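Local structure of Di-haem cytochrome c peroxidase family protein (Burkholderia thailandensis, 6V59) at residues T81-S86 with F174-D179. The protein probably acts as a bacterial di-haem peroxidase, using two covalently attached haem c groups to transfer electrons and reduce hydrogen peroxide. The protein carries 1 engineered substitution. Numbering follows the deposited sequence.
Sequences TPQVAS and FYQDDD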
ATOM      1  N   THR A  81       7.783   7.327  18.522  1.00 18.77           N
ATOM      2  CA  THR A  81       6.595   7.490  17.687  1.00 17.73           C
ATOM      3  C   THR A  81       5.666   8.525  18.312  1.00 18.05           C
ATOM      4  O   THR A  81       5.169   8.310  19.424  1.00 18.22           O
ATOM      5  CB  THR A  81       5.868   6.164  17.511  1.00 19.69           C
ATOM      6  OG1 THR A  81       6.788   5.188  17.007  1.00 17.03           O
ATOM      7  CG2 THR A  81       4.714   6.315  16.522  1.00 16.73           C
ATOM      8  N   PRO A  82       5.400   9.644  17.648  1.00 15.19           N
ATOM      9  CA  PRO A  82       4.559  10.672  18.270  1.00 14.96           C
ATOM     10  C   PRO A  82       3.088  10.292  18.259  1.00 17.59           C
ATOM     11  O   PRO A  82       2.563   9.752  17.280  1.00 19.11           O
ATOM     12  CB  PRO A  82       4.815  11.907  17.393  1.00 14.49           C
ATOM     13  CG  PRO A  82       5.092  11.304  16.014  1.00 14.48           C
ATOM     14  CD  PRO A  82       5.802  10.003  16.271  1.00 16.83           C
ATOM     15  N   GLN A  83       2.411  10.587  19.365  1.00 14.07           N
ATOM     16  CA  GLN A  83       0.958  10.621  19.393  1.00 15.42           C
ATOM     17  C   GLN A  83       0.527  12.072  19.226  1.00 18.65           C
ATOM     18  O   GLN A  83       0.971  12.932  19.986  1.00 18.37           O
ATOM     19  CB  GLN A  83       0.403  10.061  20.701  1.00 18.37           C
ATOM     20  CG  GLN A  83      -1.117  10.131  20.750  1.00 18.72           C
ATOM     21  CD  GLN A  83      -1.700   9.556  22.021  1.00 22.30           C
ATOM     22  OE1 GLN A  83      -1.018   8.862  22.773  1.00 24.51           O
ATOM     23  NE2 GLN A  83      -2.973   9.846  22.266  1.00 18.52           N
ATOM     24  N   VAL A  84      -0.329  12.343  18.240  1.00 16.54           N
ATOM     25  CA  VAL A  84      -0.730  13.707  17.928  1.00 16.81           C
ATOM     26  C   VAL A  84      -2.160  13.943  18.396  1.00 18.38           C
ATOM     27  O   VAL A  84      -2.943  13.014  18.611  1.00 20.86           O
ATOM     28  CB  VAL A  84      -0.596  14.038  16.424  1.00 18.79           C
ATOM     29  CG1 VAL A  84       0.860  13.980  15.994  1.00 20.03           C
ATOM     30  CG2 VAL A  84      -1.456  13.110  15.586  1.00 20.48           C
ATOM     31  N   ALA A  85      -2.509  15.227  18.518  1.00 19.54           N
ATOM     32  CA  ALA A  85      -3.794  15.618  19.074  1.00 22.64           C
ATOM     33  C   ALA A  85      -4.913  15.627  18.046  1.00 23.18           C
ATOM     34  O   ALA A  85      -6.084  15.522  18.433  1.00 28.18           O
ATOM     35  CB  ALA A  85      -3.678  17.009  19.701  1.00 28.51           C
ATOM     36  N   SER A  86      -4.591  15.765  16.762  1.00 22.87           N
ATOM     37  CA  SER A  86      -5.592  15.895  15.719  1.00 25.19           C
ATOM     38  C   SER A  86      -5.213  15.023  14.533  1.00 30.64           C
ATOM     39  O   SER A  86      -4.041  14.686  14.335  1.00 27.03           O
ATOM     40  CB  SER A  86      -5.736  17.354  15.258  1.00 35.10           C
ATOM     41  OG  SER A  86      -5.915  18.215  16.367  1.00 42.28           O
ATOM     42  N   PHE A 174       0.570   8.026  16.253  1.00 16.05           N
ATOM     43  CA  PHE A 174      -0.620   7.529  16.925  1.00 17.59           C
ATOM     44  C   PHE A 174      -1.624   8.670  17.045  1.00 18.42           C
ATOM     45  O   PHE A 174      -1.247   9.847  17.100  1.00 16.84           O
ATOM     46  CB  PHE A 174      -0.289   6.972  18.318  1.00 16.48           C
ATOM     47  CG  PHE A 174       0.195   5.542  18.319  1.00 14.69           C
ATOM     48  CD1 PHE A 174       1.538   5.243  18.126  1.00 17.67           C
ATOM     49  CD2 PHE A 174      -0.693   4.501  18.516  1.00 17.36           C
ATOM     50  CE1 PHE A 174       1.978   3.936  18.135  1.00 17.71           C
ATOM     51  CE2 PHE A 174      -0.250   3.183  18.520  1.00 17.67           C
ATOM     52  CZ  PHE A 174       1.088   2.911  18.327  1.00 18.91           C
ATOM     53  N   TYR A 175      -2.908   8.314  17.066  1.00 14.74           N
ATOM     54  CA  TYR A 175      -3.982   9.287  17.245  1.00 17.37           C
ATOM     55  C   TYR A 175      -5.170   8.587  17.883  1.00 21.55           C
ATOM     56  O   TYR A 175      -5.553   7.492  17.457  1.00 19.71           O
ATOM     57  CB  TYR A 175      -4.404   9.923  15.919  1.00 16.67           C
ATOM     58  CG  TYR A 175      -5.713  10.694  15.983  1.00 20.63           C
ATOM     59  CD1 TYR A 175      -5.809  11.887  16.693  1.00 23.80           C
ATOM     60  CD2 TYR A 175      -6.847  10.233  15.323  1.00 25.16           C
ATOM     61  CE1 TYR A 175      -6.999  12.588  16.748  1.00 22.13           C
ATOM     62  CE2 TYR A 175      -8.042  10.929  15.371  1.00 29.49           C
ATOM     63  CZ  TYR A 175      -8.113  12.107  16.084  1.00 29.53           C
ATOM     64  OH  TYR A 175      -9.304  12.807  16.138  1.00 31.24           O
ATOM     65  N   GLN A 176      -5.751   9.220  18.895  1.00 18.09           N
ATOM     66  CA  GLN A 176      -6.899   8.675  19.613  1.00 19.73           C
ATOM     67  C   GLN A 176      -8.109   9.541  19.294  1.00 24.13           C
ATOM     68  O   GLN A 176      -8.187  10.693  19.737  1.00 23.79           O
ATOM     69  CB  GLN A 176      -6.627   8.622  21.114  1.00 25.65           C
ATOM     70  CG  GLN A 176      -7.774   8.059  21.936  1.00 24.08           C
ATOM     71  CD  GLN A 176      -7.378   7.786  23.375  1.00 31.91           C
ATOM     72  OE1 GLN A 176      -6.197   7.799  23.719  1.00 34.48           O
ATOM     73  NE2 GLN A 176      -8.367   7.541  24.225  1.00 44.82           N
ATOM     74  N   ASP A 177      -9.040   8.989  18.514  1.00 29.24           N
ATOM     75  CA  ASP A 177     -10.265   9.696  18.174  1.00 32.53           C
ATOM     76  C   ASP A 177     -11.135   9.859  19.419  1.00 41.14           C
ATOM     77  O   ASP A 177     -10.923   9.217  20.453  1.00 32.02           O
ATOM     78  CB  ASP A 177     -11.036   8.951  17.084  1.00 35.64           C
ATOM     79  N   ASP A 178     -12.131  10.742  19.314  1.00 51.17           N
ATOM     80  CA  ASP A 178     -12.987  11.012  20.464  1.00 55.96           C
ATOM     81  C   ASP A 178     -13.706   9.754  20.935  1.00 51.25           C
ATOM     82  O   ASP A 178     -13.933   9.583  22.139  1.00 58.14           O
ATOM     83  CB  ASP A 178     -13.998  12.108  20.124  1.00 47.38           C
ATOM     84  N   ASP A 179     -14.059   8.862  20.011  1.00 49.65           N
ATOM     85  CA  ASP A 179     -14.789   7.634  20.328  1.00 55.30           C
ATOM     86  C   ASP A 179     -13.865   6.425  20.426  1.00 56.34           C
ATOM     87  O   ASP A 179     -14.232   5.322  20.006  1.00 58.31           O
ATOM     88  CB  ASP A 179     -15.876   7.391  19.284  1.00 55.24           C
TER
HETATM   89  O   HOH W   1      -4.445  11.528  20.224  1.00 19.93           O
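Phe174 bonds through its backbone to Pro82 and Val84, the residues on either side of Gln83 in the neighbouring parallel strand 81-84: its N donates to Pro82 O (2.8 Å) in the plane of that carbonyl, and its O accepts from Val84 N (2.9 Å) with the donor tilted 21° from the plane. Gln83, between the two bonds, adds a CA-H contact to the same Phe174 O. On the face of the sheet shared by the Gln83 and Phe174 side chains, CB of Gln83 lies 4.0 Å from CB of Phe174, while Thr81 CG2 meets the phenyl edge near its plane, 3.7 Å from Phe174 CD1. Beyond Phe174 the strands part, and a water takes over the pairing, donating to Val84 O and accepting from Gln176 N and Gln83 NE2. The Gln83 chain is extended, with CG anti to the backbone N (chi1 178°), which carries its amide forward to this water. Tyr175, on the other face, turns its ring edge to two carbonyls, CD1 3.6 Å from Val84 O and CE1 3.5 Å from Ala85 O. Trp357 NE1 hydrogen-bonds to Thr81 OG1, and its ring packs edge-to-face with that of Phe174. The pair forms the parallel step of a mixed sheet, flanked by antiparallel strands 71-77 beside 81-84 and 184-186 beside 173-175.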